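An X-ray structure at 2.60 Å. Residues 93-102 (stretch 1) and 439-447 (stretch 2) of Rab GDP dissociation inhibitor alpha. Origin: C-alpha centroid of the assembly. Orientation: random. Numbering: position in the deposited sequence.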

# COMPACT_ATOMS: atom_id res chain seq x y z
N GLY A 93 -1.87 19.87 -0.66
CA GLY A 93 -2.92 19.04 -0.11
C GLY A 93 -3.45 18.04 -1.11
O GLY A 93 -2.88 17.81 -2.18
N LYS A 94 -4.58 17.43 -0.74
CA LYS A 94 -5.11 16.32 -1.53
C LYS A 94 -5.53 16.77 -2.92
O LYS A 94 -5.20 16.11 -3.92
CB LYS A 94 -6.29 15.67 -0.81
CG LYS A 94 -5.90 14.74 0.32
CD LYS A 94 -7.14 14.11 0.93
CE LYS A 94 -6.78 12.97 1.87
NZ LYS A 94 -7.90 12.67 2.80
N LEU A 95 -6.24 17.89 -3.02
CA LEU A 95 -6.74 18.29 -4.33
C LEU A 95 -5.61 18.61 -5.29
O LEU A 95 -5.64 18.21 -6.46
CB LEU A 95 -7.70 19.48 -4.20
CG LEU A 95 -8.23 19.92 -5.57
CD1 LEU A 95 -8.93 18.77 -6.24
CD2 LEU A 95 -9.17 21.09 -5.43
N VAL A 96 -4.58 19.32 -4.81
CA VAL A 96 -3.43 19.61 -5.66
C VAL A 96 -2.80 18.31 -6.16
O VAL A 96 -2.36 18.22 -7.32
CB VAL A 96 -2.41 20.48 -4.89
CG1 VAL A 96 -1.08 20.52 -5.61
CG2 VAL A 96 -2.96 21.89 -4.69
N LYS A 97 -2.74 17.29 -5.30
CA LYS A 97 -2.16 16.02 -5.73
C LYS A 97 -3.05 15.30 -6.73
O LYS A 97 -2.55 14.72 -7.70
CB LYS A 97 -1.87 15.13 -4.51
CG LYS A 97 -0.65 15.60 -3.72
CD LYS A 97 -0.33 14.70 -2.53
CE LYS A 97 0.90 15.21 -1.80
NZ LYS A 97 1.39 14.26 -0.78
N ILE A 98 -4.37 15.34 -6.53
CA ILE A 98 -5.28 14.72 -7.48
C ILE A 98 -5.21 15.43 -8.83
O ILE A 98 -5.19 14.78 -9.89
CB ILE A 98 -6.71 14.71 -6.93
CG1 ILE A 98 -6.77 14.00 -5.58
CG2 ILE A 98 -7.63 13.99 -7.90
CD1 ILE A 98 -8.15 14.09 -4.93
N LEU A 99 -5.20 16.77 -8.81
CA LEU A 99 -5.08 17.54 -10.04
C LEU A 99 -3.79 17.20 -10.78
O LEU A 99 -3.78 17.14 -12.02
CB LEU A 99 -5.11 19.03 -9.71
CG LEU A 99 -6.45 19.57 -9.22
CD1 LEU A 99 -6.35 21.06 -8.89
CD2 LEU A 99 -7.52 19.30 -10.29
N ARG A 100 -2.70 16.98 -10.05
CA ARG A 100 -1.45 16.59 -10.69
C ARG A 100 -1.57 15.23 -11.36
O ARG A 100 -1.00 15.01 -12.43
CB ARG A 100 -0.30 16.59 -9.68
CG ARG A 100 0.30 17.96 -9.41
CD ARG A 100 1.24 17.95 -8.21
NE ARG A 100 1.51 19.30 -7.74
CZ ARG A 100 2.08 19.60 -6.58
NH1 ARG A 100 2.44 18.64 -5.74
NH2 ARG A 100 2.28 20.88 -6.24
N MET A 101 -2.32 14.31 -10.75
CA MET A 101 -2.48 12.97 -11.32
C MET A 101 -3.15 13.02 -12.69
O MET A 101 -2.81 12.23 -13.58
CB MET A 101 -3.29 12.10 -10.38
CG MET A 101 -2.55 11.64 -9.15
SD MET A 101 -3.72 10.76 -8.11
CE MET A 101 -3.62 9.14 -8.86
N THR A 102 -4.10 13.94 -12.88
CA THR A 102 -4.75 14.06 -14.18
C THR A 102 -3.87 14.74 -15.21
O THR A 102 -4.07 14.54 -16.41
CB THR A 102 -6.04 14.87 -14.06
OG1 THR A 102 -5.71 16.22 -13.72
CG2 THR A 102 -6.98 14.28 -13.00
N LYS A 439 -8.83 0.73 -3.11
CA LYS A 439 -8.34 1.87 -2.36
C LYS A 439 -7.63 2.83 -3.31
O LYS A 439 -6.94 2.41 -4.25
CB LYS A 439 -7.39 1.41 -1.25
CG LYS A 439 -7.19 2.45 -0.15
CD LYS A 439 -6.18 2.01 0.89
CE LYS A 439 -5.93 3.14 1.89
NZ LYS A 439 -4.89 2.80 2.91
N PHE A 440 -7.83 4.13 -3.09
CA PHE A 440 -7.31 5.14 -4.00
C PHE A 440 -5.79 5.03 -4.08
O PHE A 440 -5.10 5.14 -3.07
CB PHE A 440 -7.72 6.53 -3.53
CG PHE A 440 -7.52 7.62 -4.56
CD1 PHE A 440 -6.37 8.39 -4.56
CD2 PHE A 440 -8.48 7.86 -5.53
CE1 PHE A 440 -6.17 9.40 -5.50
CE2 PHE A 440 -8.29 8.86 -6.48
CZ PHE A 440 -7.14 9.63 -6.47
N ASP A 441 -5.28 4.80 -5.29
CA ASP A 441 -3.84 4.68 -5.52
C ASP A 441 -3.29 6.06 -5.84
O ASP A 441 -3.51 6.58 -6.94
CB ASP A 441 -3.56 3.68 -6.65
CG ASP A 441 -2.07 3.42 -6.86
OD1 ASP A 441 -1.25 3.91 -6.05
OD2 ASP A 441 -1.73 2.71 -7.82
N TRP A 442 -2.58 6.66 -4.89
CA TRP A 442 -2.01 7.98 -5.09
C TRP A 442 -0.79 7.95 -6.00
O TRP A 442 -0.21 9.01 -6.26
CB TRP A 442 -1.61 8.62 -3.76
CG TRP A 442 -2.78 9.00 -2.91
CD1 TRP A 442 -3.35 8.26 -1.92
CD2 TRP A 442 -3.54 10.21 -3.00
NE1 TRP A 442 -4.41 8.94 -1.38
CE2 TRP A 442 -4.56 10.14 -2.02
CE3 TRP A 442 -3.47 11.35 -3.82
CZ2 TRP A 442 -5.48 11.16 -1.83
CZ3 TRP A 442 -4.39 12.36 -3.62
CH2 TRP A 442 -5.39 12.26 -2.64
N ASN A 443 -0.41 6.78 -6.50
CA ASN A 443 0.71 6.66 -7.42
C ASN A 443 0.28 6.21 -8.80
O ASN A 443 1.13 5.97 -9.65
CB ASN A 443 1.76 5.70 -6.86
CG ASN A 443 2.47 6.27 -5.65
OD1 ASN A 443 2.16 5.91 -4.51
ND2 ASN A 443 3.41 7.17 -5.88
N LYS A 444 -1.03 6.09 -9.04
CA LYS A 444 -1.48 5.70 -10.36
C LYS A 444 -1.04 6.75 -11.38
O LYS A 444 -1.08 7.95 -11.11
CB LYS A 444 -3.00 5.53 -10.38
N LYS A 445 -0.60 6.28 -12.54
CA LYS A 445 -0.06 7.15 -13.56
C LYS A 445 -0.89 7.07 -14.83
O LYS A 445 -1.42 6.00 -15.16
CB LYS A 445 1.40 6.79 -13.87
N PRO A 446 -1.00 8.16 -15.58
CA PRO A 446 -1.87 8.17 -16.75
C PRO A 446 -1.39 7.23 -17.83
O PRO A 446 -0.21 6.89 -17.93
CB PRO A 446 -1.82 9.63 -17.23
CG PRO A 446 -1.29 10.41 -16.06
CD PRO A 446 -0.41 9.49 -15.30
N VAL A 447 -2.35 6.77 -18.65
CA VAL A 447 -2.06 5.97 -19.82
C VAL A 447 -2.05 6.89 -21.03
O VAL A 447 -2.64 7.97 -21.03
CB VAL A 447 -3.08 4.81 -19.99
CG1 VAL A 447 -3.31 4.10 -18.65
CG2 VAL A 447 -4.39 5.33 -20.56

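Stretch 1 is a single helical segment, running from Lys 94 to Thr 102, with Gly 93 at the N-cap position. Its backbone follows the i to i+4 pattern, from Lys 97 N to Gly 93 O (3.2 Å) through to Thr 102 N to Ile 98 O (3.3 Å). Stretch 2 has no regular helix or strand, but it bends through a type I turn from Asp 441 to Lys 444, closed by a hydrogen bond from Lys 444 N to Asp 441 O (3.3 Å). The Asp 441 side chain reinforces this bend, its OD1 accepting a hydrogen bond from Asn 443 N at 3.0 Å. Although touching residues are at least 339 positions apart in sequence, the two stretches pack together; the nearest CA pairs are Met 101 and Lys 445, 6.7 Å apart, and Ile 98 and Trp 442, 7.9 Å apart.

No hydrogen bond links the two stretches among the modelled atoms, so the contact, which buries 402 Å² in total, rests largely on packing. Met 101 and Trp 442 contribute most of the covered area. The CA-to-CB bond of Met 101 points sideways, yet the end of its side chain comes nearer to stretch 2 and reaches the turn. There Met 101 CE lies 3.2 Å from Asp 441 O and 3.6 Å from Lys 444 O, so the methyl group packs against backbone carbonyls as well as side chains. The sulfur approaches both aromatic residues: Met 101 SD is 3.8 Å from Phe 440 CE1 and 4.3 Å from Trp 442 CE3. Both sulfur-aromatic approaches are oblique, with Met 101 SD 4.9 Å from the centroid of the Phe 440 ring and 5.4 Å from that of the Trp 442 six-membered ring.

Trp 442 points its indole at the helix, where its six-membered ring meets Lys 94, Lys 97 and Ile 98. Trp 442 CZ3 lies 3.5 Å from Ile 98 CG1 and 3.8 Å from Lys 97 CB, while Lys 94 O approaches the ring edge, near its plane, 3.8 Å from Trp 442 CZ3. Lys 94 also uses the aliphatic part of its side chain, with CG 3.9 Å from Trp 442 CH2. The CA-to-CB bond of Lys 97 points toward stretch 2, but the end of its side chain leads away, leaving the amino group clear of the indole. Ile 98 also reaches Phe 440, more loosely, with Ile 98 CG1 4.5 Å from Phe 440 CZ. Beyond the turn, Pro 446 directs its ring at the helix, placing CG 3.4 Å from Met 101 O.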